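Long-range contact in Slr0280 protein (Synechocystis sp., PDB 5H3K), which is of unknown function but carries a region of the phosphodiester glycosidase family, so it may act on a glycosidic phosphodiester: residues Met86-Leu91 with Phe176-Gln181. Sequence-based numbering, arbitrary orientation.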
# COMPACT_ATOMS: atom_id res chain seq x y z
N MET A 86 -16.33 -1.82 -7.94
CA MET A 86 -16.89 -1.10 -6.81
C MET A 86 -16.61 0.39 -6.94
O MET A 86 -17.51 1.22 -6.77
CB MET A 86 -16.30 -1.63 -5.50
CG MET A 86 -16.90 -0.99 -4.26
SD MET A 86 -16.18 -1.64 -2.73
CE MET A 86 -14.49 -1.01 -2.86
N GLN A 87 -15.37 0.73 -7.28
CA GLN A 87 -14.94 2.12 -7.24
C GLN A 87 -15.25 2.93 -8.48
O GLN A 87 -15.39 4.14 -8.40
CB GLN A 87 -13.46 2.22 -6.89
CG GLN A 87 -13.24 1.95 -5.43
CD GLN A 87 -11.80 2.05 -5.03
OE1 GLN A 87 -11.07 2.93 -5.50
NE2 GLN A 87 -11.38 1.14 -4.17
N PHE A 88 -15.35 2.26 -9.62
CA PHE A 88 -15.52 2.98 -10.88
C PHE A 88 -16.88 2.77 -11.54
O PHE A 88 -17.27 3.54 -12.42
CB PHE A 88 -14.37 2.66 -11.82
CG PHE A 88 -13.04 3.22 -11.36
CD1 PHE A 88 -12.67 4.52 -11.70
CD2 PHE A 88 -12.18 2.46 -10.58
CE1 PHE A 88 -11.45 5.04 -11.28
CE2 PHE A 88 -10.97 2.97 -10.15
CZ PHE A 88 -10.60 4.26 -10.50
N LEU A 89 -17.62 1.74 -11.12
CA LEU A 89 -18.99 1.56 -11.58
C LEU A 89 -20.01 1.92 -10.50
O LEU A 89 -21.14 2.30 -10.81
CB LEU A 89 -19.25 0.13 -12.06
CG LEU A 89 -18.34 -0.46 -13.13
CD1 LEU A 89 -18.97 -1.72 -13.67
CD2 LEU A 89 -18.06 0.54 -14.24
N GLY A 90 -19.61 1.79 -9.24
CA GLY A 90 -20.49 2.03 -8.11
C GLY A 90 -21.23 0.80 -7.59
O GLY A 90 -22.24 0.94 -6.91
N LEU A 91 -20.73 -0.39 -7.90
CA LEU A 91 -21.33 -1.61 -7.34
C LEU A 91 -21.13 -1.67 -5.83
O LEU A 91 -20.01 -1.54 -5.35
CB LEU A 91 -20.70 -2.87 -7.93
CG LEU A 91 -20.70 -3.16 -9.42
CD1 LEU A 91 -20.37 -4.64 -9.65
CD2 LEU A 91 -22.00 -2.77 -10.10
N PHE A 176 -23.41 4.41 -14.14
CA PHE A 176 -22.13 4.19 -13.49
C PHE A 176 -21.71 5.47 -12.77
O PHE A 176 -21.98 6.57 -13.24
CB PHE A 176 -21.09 3.83 -14.53
CG PHE A 176 -21.44 2.61 -15.34
CD1 PHE A 176 -21.91 1.47 -14.71
CD2 PHE A 176 -21.34 2.62 -16.72
CE1 PHE A 176 -22.24 0.33 -15.44
CE2 PHE A 176 -21.66 1.49 -17.47
CZ PHE A 176 -22.11 0.34 -16.82
N TRP A 177 -21.04 5.32 -11.63
CA TRP A 177 -20.59 6.48 -10.88
C TRP A 177 -19.35 6.17 -10.06
O TRP A 177 -19.03 5.00 -9.81
CB TRP A 177 -21.72 7.01 -9.98
CG TRP A 177 -22.25 5.96 -9.05
CD1 TRP A 177 -23.23 5.04 -9.31
CD2 TRP A 177 -21.80 5.70 -7.71
NE1 TRP A 177 -23.43 4.23 -8.21
CE2 TRP A 177 -22.57 4.62 -7.22
CE3 TRP A 177 -20.84 6.29 -6.88
CZ2 TRP A 177 -22.39 4.11 -5.93
CZ3 TRP A 177 -20.66 5.77 -5.60
CH2 TRP A 177 -21.43 4.69 -5.14
N GLN A 178 -18.63 7.22 -9.67
CA GLN A 178 -17.49 7.09 -8.78
C GLN A 178 -17.45 8.29 -7.85
O GLN A 178 -18.13 9.30 -8.10
CB GLN A 178 -16.19 7.00 -9.59
CG GLN A 178 -15.96 8.19 -10.50
CD GLN A 178 -14.74 8.02 -11.41
OE1 GLN A 178 -13.65 8.52 -11.12
NE2 GLN A 178 -14.93 7.31 -12.52
N VAL A 179 -16.70 8.18 -6.76
CA VAL A 179 -16.60 9.27 -5.79
C VAL A 179 -15.16 9.41 -5.31
O VAL A 179 -14.50 8.41 -5.05
CB VAL A 179 -17.61 9.08 -4.60
CG1 VAL A 179 -17.50 7.69 -3.99
CG2 VAL A 179 -17.43 10.17 -3.54
N SER A 180 -14.67 10.65 -5.23
CA SER A 180 -13.33 10.92 -4.70
C SER A 180 -13.40 12.06 -3.67
O SER A 180 -14.20 12.98 -3.81
CB SER A 180 -12.38 11.28 -5.85
OG SER A 180 -11.10 11.68 -5.36
N GLN A 181 -12.58 11.98 -2.62
CA GLN A 181 -12.55 13.03 -1.60
C GLN A 181 -11.13 13.35 -1.16
O GLN A 181 -10.32 12.45 -0.91
CB GLN A 181 -13.40 12.65 -0.38
CG GLN A 181 -13.38 13.73 0.73
CD GLN A 181 -14.44 13.49 1.79
OE1 GLN A 181 -15.19 12.52 1.72
NE2 GLN A 181 -14.49 14.37 2.79
O HOH W 1 -18.24 3.88 -6.98
O HOH W 2 -15.36 5.68 -6.23
O HOH W 3 -17.54 6.32 -13.14
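The last turn of helix 82-89 turns its last carbonyl oxygens toward strand 177-182, the outermost of its sheet, and one direct hydrogen bond joins the backbones: Trp177 N donates to Leu89 O at 3.1 Å, reaching that oxygen from above the carbonyl plane. Just past the helix, Gly90 takes a positive phi (92°) and lies over one face of the Trp177 indole, its CA 3.8 Å from the centroid of the six-membered ring in a CH-pi contact. A side chain on Gly90 would run into Trp177 NE1. Trp177 puts CG in the crowded position between N and the carbonyl carbon (chi1 56°), and the indole also touches Val250 and Thr252 of strand 247-253, in another sheet. An alanine at Trp177 removes the indole face against Gly90 and would probably loosen the helix end on the strand. Leu89 and Phe176 run side by side, with Leu89 CD2 4.3 Å from the centroid of the Phe176 ring, over its face; Trp106 also packs against that ring. Beyond, Gln178 reaches the edge of the Phe88 ring with NE2, 3.7 Å from Phe88 CD1, its amide perpendicular to the ring. Three waters link helix carbonyls to the strand: Met86 O to Trp177 O, Gln87 O to Val179 N and Phe88 O to Gln178 NE2. With a single direct bond, the joint between helix and four-stranded sheet thus relies largely on bridging waters and aromatic packing.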